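Local coordinates for tryptophan halogenase superfamily (Brevundimonas sp. BAL3, PDB 6FRL), which is a flavin-dependent halogenase that prefers bromination over chlorination and probably uses reduced flavin, oxygen and halide to halogenate aromatic substrates, at residues 31-45 and 179-192. Numbering follows the deposited sequence.
Sequences VQHFRTAPLKITVVE and YAEAGGCARIDARI
Strands 40-45 and 186-189 run side by side in parallel at the edge of a Rossmann-type sheet, 186-189 being the outermost strand within this chain. Five backbone hydrogen bonds join them, starting with Ala186 N to Ile41 O (2.9 Å) and ending with Ala190 N to Glu45 O. Strand 13-17 pairs with the other edge of 40-45.

Glu45 and Arg187 lie on the same face of the sheet and form a salt bridge. The Arg187 chain is extended from CG to NE, and its NE gives a nearly straight bond, 3.0 Å long, to Glu45 OE2. That oxygen lies at the guanidinium edge; NE comes to its anti side, tilted 24° from the carboxylate plane. Trp24 also bonds to OE2, next to the GxGxxG pattern that in this fold commonly serves dinucleotide binding; a flavin role here would be consistent with the family. On the face of Thr42 and Val44, Thr42 CG2 meets Ile188 CD1 at 3.9 Å, and Val44 CG1 meets Ile192.

The helices that precede the two strands also touch, Val31 CG2 lying 3.7 Å from Ala180 O. At the turn after helix 169-182, Val31 CG1 reaches Gly183 CA (3.8 Å) and CG2 also meets Cys185 CB. With SG anti to the backbone N (chi1 178°), Cys185 packs SG against Ile41 CG2 at 3.8 Å. Gly184, with positive phi, closes a Schellman motif at the end of that helix.

Gln32 OE1 accepts from both NE (2.9 Å) and NH2 of Arg35, in the guanidinium plane, while Gln32 NE2 is hydrogen-bonded to Gln68 O. Tyr179 OH lies 3.1 Å from Gln32 OE1 and bonds to Leu69 O. The guanidinium stands nearly upright to the Tyr179 ring, and a water links Arg35 NH2 to Tyr179 O. With an alanine in place of Gln32, Arg35 would probably lose this acceptor and turn more freely from Tyr179, and Gln68 O would lose a donor.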
# COMPACT_ATOMS: atom_id res chain seq x y z
N VAL B 31 -0.11 -16.18 23.15
CA VAL B 31 0.52 -16.16 24.47
C VAL B 31 1.35 -14.89 24.67
O VAL B 31 1.15 -14.18 25.64
CB VAL B 31 1.32 -17.48 24.75
CG1 VAL B 31 2.40 -17.31 25.81
CG2 VAL B 31 0.36 -18.60 25.18
N GLN B 32 2.23 -14.57 23.72
CA GLN B 32 3.07 -13.34 23.84
C GLN B 32 2.23 -12.05 23.84
O GLN B 32 2.50 -11.13 24.58
CB GLN B 32 4.08 -13.24 22.69
CG GLN B 32 4.92 -11.95 22.67
CD GLN B 32 6.12 -12.02 23.55
OE1 GLN B 32 6.05 -12.47 24.70
NE2 GLN B 32 7.27 -11.58 23.02
N HIS B 33 1.26 -11.99 22.94
CA HIS B 33 0.49 -10.78 22.73
C HIS B 33 -0.44 -10.46 23.91
O HIS B 33 -0.67 -9.32 24.21
CB HIS B 33 -0.31 -10.95 21.45
CG HIS B 33 -0.97 -9.71 20.97
ND1 HIS B 33 -2.33 -9.63 20.74
CD2 HIS B 33 -0.44 -8.53 20.61
CE1 HIS B 33 -2.61 -8.43 20.26
NE2 HIS B 33 -1.48 -7.74 20.18
N PHE B 34 -0.98 -11.49 24.56
CA PHE B 34 -1.86 -11.37 25.71
C PHE B 34 -1.18 -11.95 26.98
O PHE B 34 -1.89 -12.53 27.84
CB PHE B 34 -3.16 -12.18 25.45
CG PHE B 34 -4.05 -11.61 24.38
CD1 PHE B 34 -4.80 -10.46 24.63
CD2 PHE B 34 -4.23 -12.26 23.16
CE1 PHE B 34 -5.67 -9.95 23.66
CE2 PHE B 34 -5.08 -11.73 22.18
CZ PHE B 34 -5.79 -10.57 22.42
N ARG B 35 0.14 -11.79 27.12
CA ARG B 35 0.93 -12.49 28.17
C ARG B 35 0.42 -12.31 29.61
O ARG B 35 0.19 -13.29 30.32
CB ARG B 35 2.43 -12.12 28.11
CG ARG B 35 3.35 -13.10 28.88
CD ARG B 35 4.82 -12.86 28.54
NE ARG B 35 5.31 -13.52 27.33
CZ ARG B 35 5.58 -14.82 27.22
NH1 ARG B 35 5.39 -15.66 28.24
NH2 ARG B 35 6.03 -15.33 26.09
N THR B 36 0.19 -11.06 30.01
CA THR B 36 -0.28 -10.72 31.38
C THR B 36 -1.77 -10.35 31.46
O THR B 36 -2.18 -9.68 32.42
CB THR B 36 0.54 -9.53 31.94
OG1 THR B 36 0.20 -8.34 31.21
CG2 THR B 36 2.05 -9.79 31.82
N ALA B 37 -2.58 -10.77 30.50
CA ALA B 37 -4.02 -10.50 30.49
C ALA B 37 -4.73 -11.74 30.98
O ALA B 37 -4.18 -12.83 30.90
CB ALA B 37 -4.49 -10.14 29.10
N PRO B 38 -5.97 -11.58 31.49
CA PRO B 38 -6.68 -12.76 31.96
C PRO B 38 -7.34 -13.41 30.77
O PRO B 38 -8.50 -13.15 30.51
CB PRO B 38 -7.71 -12.16 32.93
CG PRO B 38 -8.01 -10.81 32.39
CD PRO B 38 -6.81 -10.37 31.59
N LEU B 39 -6.57 -14.18 30.02
CA LEU B 39 -7.05 -14.84 28.83
C LEU B 39 -6.56 -16.26 28.91
O LEU B 39 -5.35 -16.49 28.94
CB LEU B 39 -6.53 -14.18 27.55
CG LEU B 39 -7.04 -14.77 26.22
CD1 LEU B 39 -8.51 -14.48 26.06
CD2 LEU B 39 -6.32 -14.24 25.00
N LYS B 40 -7.50 -17.21 28.97
CA LYS B 40 -7.15 -18.61 28.91
C LYS B 40 -6.90 -19.01 27.46
O LYS B 40 -7.66 -18.64 26.58
CB LYS B 40 -8.18 -19.49 29.60
CG LYS B 40 -8.00 -19.52 31.12
CD LYS B 40 -8.94 -20.52 31.78
CE LYS B 40 -10.35 -19.93 31.95
NZ LYS B 40 -11.45 -20.94 31.87
N ILE B 41 -5.81 -19.72 27.22
CA ILE B 41 -5.56 -20.29 25.93
C ILE B 41 -5.29 -21.77 26.13
O ILE B 41 -4.50 -22.16 27.01
CB ILE B 41 -4.36 -19.61 25.23
CG1 ILE B 41 -4.61 -18.09 25.06
CG2 ILE B 41 -4.09 -20.26 23.87
CD1 ILE B 41 -3.36 -17.31 24.71
N THR B 42 -5.93 -22.58 25.30
CA THR B 42 -5.78 -24.02 25.32
C THR B 42 -5.74 -24.56 23.88
O THR B 42 -6.48 -24.10 23.02
CB THR B 42 -7.00 -24.64 26.03
OG1 THR B 42 -7.18 -24.03 27.31
CG2 THR B 42 -6.84 -26.13 26.18
N VAL B 43 -4.85 -25.52 23.65
CA VAL B 43 -4.75 -26.28 22.41
C VAL B 43 -5.30 -27.69 22.69
O VAL B 43 -5.04 -28.25 23.75
CB VAL B 43 -3.28 -26.40 21.93
CG1 VAL B 43 -3.15 -27.37 20.75
CG2 VAL B 43 -2.73 -25.04 21.54
N VAL B 44 -6.02 -28.25 21.72
CA VAL B 44 -6.54 -29.60 21.76
C VAL B 44 -6.04 -30.36 20.52
O VAL B 44 -6.42 -30.04 19.42
CB VAL B 44 -8.10 -29.59 21.75
CG1 VAL B 44 -8.65 -31.00 21.77
CG2 VAL B 44 -8.64 -28.79 22.93
N GLU B 45 -5.19 -31.36 20.73
CA GLU B 45 -4.61 -32.17 19.64
C GLU B 45 -4.48 -33.63 20.08
O GLU B 45 -4.64 -33.92 21.27
CB GLU B 45 -3.23 -31.61 19.24
CG GLU B 45 -2.19 -31.51 20.37
CD GLU B 45 -0.77 -31.19 19.89
OE1 GLU B 45 -0.47 -31.32 18.68
OE2 GLU B 45 0.10 -30.84 20.72
N TYR B 179 7.47 -23.00 24.10
CA TYR B 179 7.30 -21.55 24.33
C TYR B 179 5.90 -21.19 24.82
O TYR B 179 5.76 -20.37 25.72
CB TYR B 179 7.59 -20.75 23.04
CG TYR B 179 7.46 -19.24 23.15
CD1 TYR B 179 6.23 -18.61 22.99
CD2 TYR B 179 8.58 -18.46 23.37
CE1 TYR B 179 6.11 -17.22 23.08
CE2 TYR B 179 8.49 -17.07 23.47
CZ TYR B 179 7.25 -16.45 23.31
OH TYR B 179 7.16 -15.08 23.38
N ALA B 180 4.88 -21.78 24.22
CA ALA B 180 3.52 -21.42 24.54
C ALA B 180 3.13 -21.91 25.96
O ALA B 180 2.51 -21.13 26.74
CB ALA B 180 2.56 -21.96 23.49
N GLU B 181 3.52 -23.14 26.29
CA GLU B 181 3.27 -23.76 27.59
C GLU B 181 3.94 -23.02 28.74
O GLU B 181 3.37 -22.90 29.81
CB GLU B 181 3.73 -25.23 27.59
CG GLU B 181 2.70 -26.19 27.00
CD GLU B 181 3.21 -27.61 26.89
OE1 GLU B 181 4.40 -27.83 27.19
OE2 GLU B 181 2.43 -28.48 26.45
N ALA B 182 5.14 -22.48 28.52
CA ALA B 182 5.80 -21.71 29.57
C ALA B 182 5.10 -20.40 29.88
O ALA B 182 5.30 -19.83 30.94
CB ALA B 182 7.26 -21.44 29.21
N GLY B 183 4.32 -19.88 28.93
CA GLY B 183 3.52 -18.67 29.15
C GLY B 183 2.08 -18.93 29.63
O GLY B 183 1.29 -17.98 29.77
N GLY B 184 1.74 -20.20 29.85
CA GLY B 184 0.48 -20.58 30.47
C GLY B 184 -0.59 -21.14 29.57
O GLY B 184 -1.76 -21.10 29.92
N CYS B 185 -0.20 -21.66 28.41
CA CYS B 185 -1.12 -22.27 27.49
C CYS B 185 -1.33 -23.69 27.97
O CYS B 185 -0.37 -24.43 28.12
CB CYS B 185 -0.57 -22.25 26.05
SG CYS B 185 -1.64 -23.04 24.80
N ALA B 186 -2.60 -24.06 28.19
CA ALA B 186 -3.01 -25.45 28.49
C ALA B 186 -2.94 -26.35 27.27
O ALA B 186 -3.11 -25.89 26.15
CB ALA B 186 -4.45 -25.48 29.06
N ARG B 187 -2.71 -27.64 27.49
CA ARG B 187 -2.65 -28.63 26.41
C ARG B 187 -3.46 -29.85 26.82
O ARG B 187 -3.34 -30.32 27.94
CB ARG B 187 -1.20 -29.03 26.09
CG ARG B 187 -1.13 -30.12 25.01
CD ARG B 187 0.28 -30.45 24.59
NE ARG B 187 0.33 -31.56 23.64
CZ ARG B 187 0.30 -32.87 23.95
NH1 ARG B 187 0.19 -33.28 25.21
NH2 ARG B 187 0.37 -33.77 22.97
N ILE B 188 -4.28 -30.35 25.90
CA ILE B 188 -5.16 -31.47 26.14
C ILE B 188 -4.95 -32.47 25.03
O ILE B 188 -5.29 -32.19 23.88
CB ILE B 188 -6.63 -31.05 26.16
CG1 ILE B 188 -6.91 -30.13 27.35
CG2 ILE B 188 -7.53 -32.30 26.21
CD1 ILE B 188 -8.31 -29.52 27.37
N ASP B 189 -4.42 -33.64 25.38
CA ASP B 189 -4.23 -34.74 24.45
C ASP B 189 -5.51 -35.56 24.44
O ASP B 189 -5.84 -36.18 25.44
CB ASP B 189 -3.03 -35.58 24.88
CG ASP B 189 -2.57 -36.57 23.81
OD1 ASP B 189 -3.32 -36.88 22.83
OD2 ASP B 189 -1.43 -37.05 23.96
N ALA B 190 -6.23 -35.54 23.32
CA ALA B 190 -7.57 -36.15 23.24
C ALA B 190 -8.15 -36.02 21.84
O ALA B 190 -7.97 -34.98 21.19
CB ALA B 190 -8.50 -35.47 24.23
N ARG B 191 -8.83 -37.07 21.38
CA ARG B 191 -9.68 -37.01 20.19
C ARG B 191 -11.00 -36.29 20.49
O ARG B 191 -11.50 -36.35 21.61
CB ARG B 191 -10.00 -38.41 19.66
CG ARG B 191 -8.82 -39.19 19.13
CD ARG B 191 -9.27 -40.49 18.48
NE ARG B 191 -8.17 -41.46 18.38
CZ ARG B 191 -8.13 -42.55 17.60
NH1 ARG B 191 -9.14 -42.85 16.77
NH2 ARG B 191 -7.05 -43.34 17.63
N ILE B 192 -11.56 -35.60 19.50
CA ILE B 192 -12.79 -34.84 19.66
C ILE B 192 -13.90 -35.69 19.08
O ILE B 192 -13.77 -36.13 17.92
CB ILE B 192 -12.69 -33.47 18.93
CG1 ILE B 192 -11.57 -32.61 19.56
CG2 ILE B 192 -14.00 -32.68 19.02
CD1 ILE B 192 -10.97 -31.58 18.64
O HOH W 1 6.56 -18.13 26.77
O HOH W 2 -4.40 -20.61 29.78